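Local coordinates for mandelate racemase/muconate lactonizing enzyme (Polaromonas sp., PDB 2OG9), which probably acts as an enolase-superfamily isomerase of the mandelate racemase type, working on carboxylate substrates in a TIM-barrel domain, at residues 18-23 / 78-83. Numbering follows the deposited sequence.
Sequences VRISSC and AHAREI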
ATOM      1  N   VAL A  18      -4.288   1.478  51.145  1.00 21.84           N
ATOM      2  CA  VAL A  18      -4.812   2.191  49.986  1.00 20.55           C
ATOM      3  C   VAL A  18      -6.146   2.815  50.358  1.00 21.36           C
ATOM      4  O   VAL A  18      -6.984   2.167  50.979  1.00 20.50           O
ATOM      5  CB  VAL A  18      -5.043   1.245  48.779  1.00 20.69           C
ATOM      6  CG1 VAL A  18      -5.604   2.030  47.610  1.00 23.80           C
ATOM      7  CG2 VAL A  18      -3.746   0.564  48.380  1.00 21.18           C
ATOM      8  N   ARG A  19      -6.334   4.080  49.994  1.00 20.23           N
ATOM      9  CA  ARG A  19      -7.590   4.766  50.268  1.00 22.43           C
ATOM     10  C   ARG A  19      -8.102   5.472  49.021  1.00 21.52           C
ATOM     11  O   ARG A  19      -7.362   6.194  48.357  1.00 21.57           O
ATOM     12  CB  ARG A  19      -7.431   5.796  51.395  1.00 23.96           C
ATOM     13  CG  ARG A  19      -8.691   6.633  51.618  1.00 26.70           C
ATOM     14  CD  ARG A  19      -8.661   7.411  52.936  1.00 32.47           C
ATOM     15  NE  ARG A  19      -9.878   8.203  53.110  1.00 36.34           N
ATOM     16  CZ  ARG A  19     -10.124   9.346  52.478  1.00 39.14           C
ATOM     17  NH1 ARG A  19      -9.230   9.841  51.633  1.00 40.77           N
ATOM     18  NH2 ARG A  19     -11.270   9.990  52.675  1.00 39.68           N
ATOM     19  N   ILE A  20      -9.369   5.251  48.697  1.00 22.83           N
ATOM     20  CA  ILE A  20      -9.968   5.896  47.540  1.00 23.51           C
ATOM     21  C   ILE A  20     -11.107   6.785  47.997  1.00 24.12           C
ATOM     22  O   ILE A  20     -11.854   6.438  48.912  1.00 24.68           O
ATOM     23  CB  ILE A  20     -10.512   4.881  46.530  1.00 25.12           C
ATOM     24  CG1 ILE A  20     -11.408   3.871  47.244  1.00 26.47           C
ATOM     25  CG2 ILE A  20      -9.355   4.221  45.795  1.00 26.31           C
ATOM     26  CD1 ILE A  20     -12.134   2.948  46.311  1.00 31.08           C
ATOM     27  N   SER A  21     -11.230   7.936  47.351  1.00 22.99           N
ATOM     28  CA  SER A  21     -12.258   8.904  47.692  1.00 24.55           C
ATOM     29  C   SER A  21     -12.904   9.431  46.424  1.00 22.66           C
ATOM     30  O   SER A  21     -12.213   9.705  45.447  1.00 23.61           O
ATOM     31  CB  SER A  21     -11.638  10.094  48.438  1.00 23.34           C
ATOM     32  OG  SER A  21     -10.742   9.681  49.451  1.00 29.41           O
ATOM     33  N   SER A  22     -14.226   9.576  46.447  1.00 21.96           N
ATOM     34  CA  SER A  22     -14.957  10.123  45.311  1.00 22.83           C
ATOM     35  C   SER A  22     -15.382  11.516  45.758  1.00 23.50           C
ATOM     36  O   SER A  22     -16.310  11.677  46.550  1.00 22.37           O
ATOM     37  CB  SER A  22     -16.181   9.270  44.981  1.00 23.49           C
ATOM     38  OG  SER A  22     -16.798   9.733  43.787  1.00 20.85           O
ATOM     39  N   CYS A  23     -14.679  12.515  45.243  1.00 24.08           N
ATOM     40  CA  CYS A  23     -14.907  13.911  45.591  1.00 25.06           C
ATOM     41  C   CYS A  23     -15.613  14.691  44.487  1.00 25.58           C
ATOM     42  O   CYS A  23     -15.144  14.734  43.356  1.00 25.34           O
ATOM     43  CB  CYS A  23     -13.552  14.546  45.909  1.00 27.33           C
ATOM     44  SG  CYS A  23     -13.580  16.305  46.234  1.00 28.46           S
ATOM     45  N   ALA A  78     -16.636   2.731  42.296  1.00 18.32           N
ATOM     46  CA  ALA A  78     -17.049   1.358  42.545  1.00 19.05           C
ATOM     47  C   ALA A  78     -16.004   0.367  42.058  1.00 20.15           C
ATOM     48  O   ALA A  78     -15.681  -0.589  42.758  1.00 19.30           O
ATOM     49  CB  ALA A  78     -18.390   1.081  41.871  1.00 19.24           C
ATOM     50  N   HIS A  79     -15.472   0.592  40.860  1.00 20.08           N
ATOM     51  CA  HIS A  79     -14.462  -0.317  40.327  1.00 20.32           C
ATOM     52  C   HIS A  79     -13.156  -0.194  41.114  1.00 20.12           C
ATOM     53  O   HIS A  79     -12.528  -1.200  41.457  1.00 20.64           O
ATOM     54  CB  HIS A  79     -14.203  -0.035  38.844  1.00 17.72           C
ATOM     55  CG  HIS A  79     -13.486  -1.151  38.148  1.00 18.20           C
ATOM     56  ND1 HIS A  79     -14.078  -2.369  37.896  1.00 18.41           N
ATOM     57  CD2 HIS A  79     -12.215  -1.247  37.691  1.00 17.37           C
ATOM     58  CE1 HIS A  79     -13.202  -3.170  37.313  1.00 19.21           C
ATOM     59  NE2 HIS A  79     -12.064  -2.513  37.178  1.00 17.35           N
ATOM     60  N   ALA A  80     -12.751   1.040  41.402  1.00 19.66           N
ATOM     61  CA  ALA A  80     -11.527   1.279  42.160  1.00 19.06           C
ATOM     62  C   ALA A  80     -11.594   0.537  43.496  1.00 19.05           C
ATOM     63  O   ALA A  80     -10.620  -0.080  43.924  1.00 19.09           O
ATOM     64  CB  ALA A  80     -11.342   2.779  42.403  1.00 19.69           C
ATOM     65  N   ARG A  81     -12.751   0.598  44.148  1.00 20.60           N
ATOM     66  CA  ARG A  81     -12.941  -0.066  45.437  1.00 21.21           C
ATOM     67  C   ARG A  81     -12.824  -1.575  45.300  1.00 21.06           C
ATOM     68  O   ARG A  81     -12.231  -2.241  46.145  1.00 19.94           O
ATOM     69  CB  ARG A  81     -14.315   0.298  46.017  1.00 24.09           C
ATOM     70  CG  ARG A  81     -14.647  -0.362  47.354  1.00 26.84           C
ATOM     71  CD  ARG A  81     -15.973   0.164  47.896  1.00 28.13           C
ATOM     72  NE  ARG A  81     -17.067  -0.075  46.962  1.00 31.30           N
ATOM     73  CZ  ARG A  81     -18.269   0.489  47.045  1.00 34.09           C
ATOM     74  NH1 ARG A  81     -18.547   1.335  48.028  1.00 33.75           N
ATOM     75  NH2 ARG A  81     -19.196   0.215  46.132  1.00 37.00           N
ATOM     76  N   GLU A  82     -13.382  -2.117  44.225  1.00 21.42           N
ATOM     77  CA  GLU A  82     -13.334  -3.558  44.019  1.00 21.99           C
ATOM     78  C   GLU A  82     -11.945  -4.104  43.710  1.00 21.47           C
ATOM     79  O   GLU A  82     -11.613  -5.208  44.132  1.00 20.63           O
ATOM     80  CB  GLU A  82     -14.309  -3.960  42.911  1.00 23.29           C
ATOM     81  CG  GLU A  82     -14.343  -5.452  42.638  1.00 22.29           C
ATOM     82  CD  GLU A  82     -15.405  -5.831  41.624  1.00 22.97           C
ATOM     83  OE1 GLU A  82     -15.640  -5.041  40.688  1.00 20.73           O
ATOM     84  OE2 GLU A  82     -15.999  -6.924  41.754  1.00 22.86           O
ATOM     85  N   ILE A  83     -11.121  -3.344  42.993  1.00 20.98           N
ATOM     86  CA  ILE A  83      -9.789  -3.838  42.653  1.00 21.30           C
ATOM     87  C   ILE A  83      -8.669  -3.387  43.589  1.00 21.45           C
ATOM     88  O   ILE A  83      -7.581  -3.959  43.569  1.00 22.51           O
ATOM     89  CB  ILE A  83      -9.407  -3.474  41.189  1.00 22.15           C
ATOM     90  CG1 ILE A  83      -9.212  -1.964  41.036  1.00 24.15           C
ATOM     91  CG2 ILE A  83     -10.508  -3.946  40.238  1.00 21.37           C
ATOM     92  CD1 ILE A  83      -8.813  -1.548  39.616  1.00 22.21           C
TER
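The chi1 torsion of Ile20, 51°, sets CG1 between its own backbone N and carbonyl carbon, and an extended chi2 of 172° then carries CD1 straight out from strand 15-26 to helix 73-83. This methyl meets main chain more than side chain. Its nearest partner is the CA of Arg81, with Ile20 CD1 at 3.2 Å, and Arg81 N lies 3.3 Å from Ile20 CD1. Arg81 CB follows at 3.4 Å from Ile20 CD1. These approaches are unusually short, which leaves the exact position of the methyl uncertain, but it abuts the main chain where Ala80 joins Arg81. The Ala80 methyl supplies the apolar flank: its CB stands 4.0 Å from Ile20 CD1 and 4.2 Å from Ile20 CG2, touching both branches of the isoleucine. Beyond CB, the Arg81 chain runs away from the strand. Ile20 and Arg81 are the nearest residues of the two segments, their CA atoms 7.0 Å apart. Phe77 and Phe122, the latter on helix 114-133, also touch Ile20, while Ala379 of the adjoining strand 375-382 packs on both Ile20 and Arg81. On the other face of the strand, Arg19 forms salt bridges with Glu53 and Glu378. Helix 73-83 also reaches a neighbouring subunit, where Glu82 OE1 accepts a hydrogen bond from Gly72 N of that subunit. Helix 73-83, which follows strand 61-69, thus packs on the antiparallel sheet that includes strand 15-26, as in the N-terminal alpha+beta capping domain of the enolase superfamily.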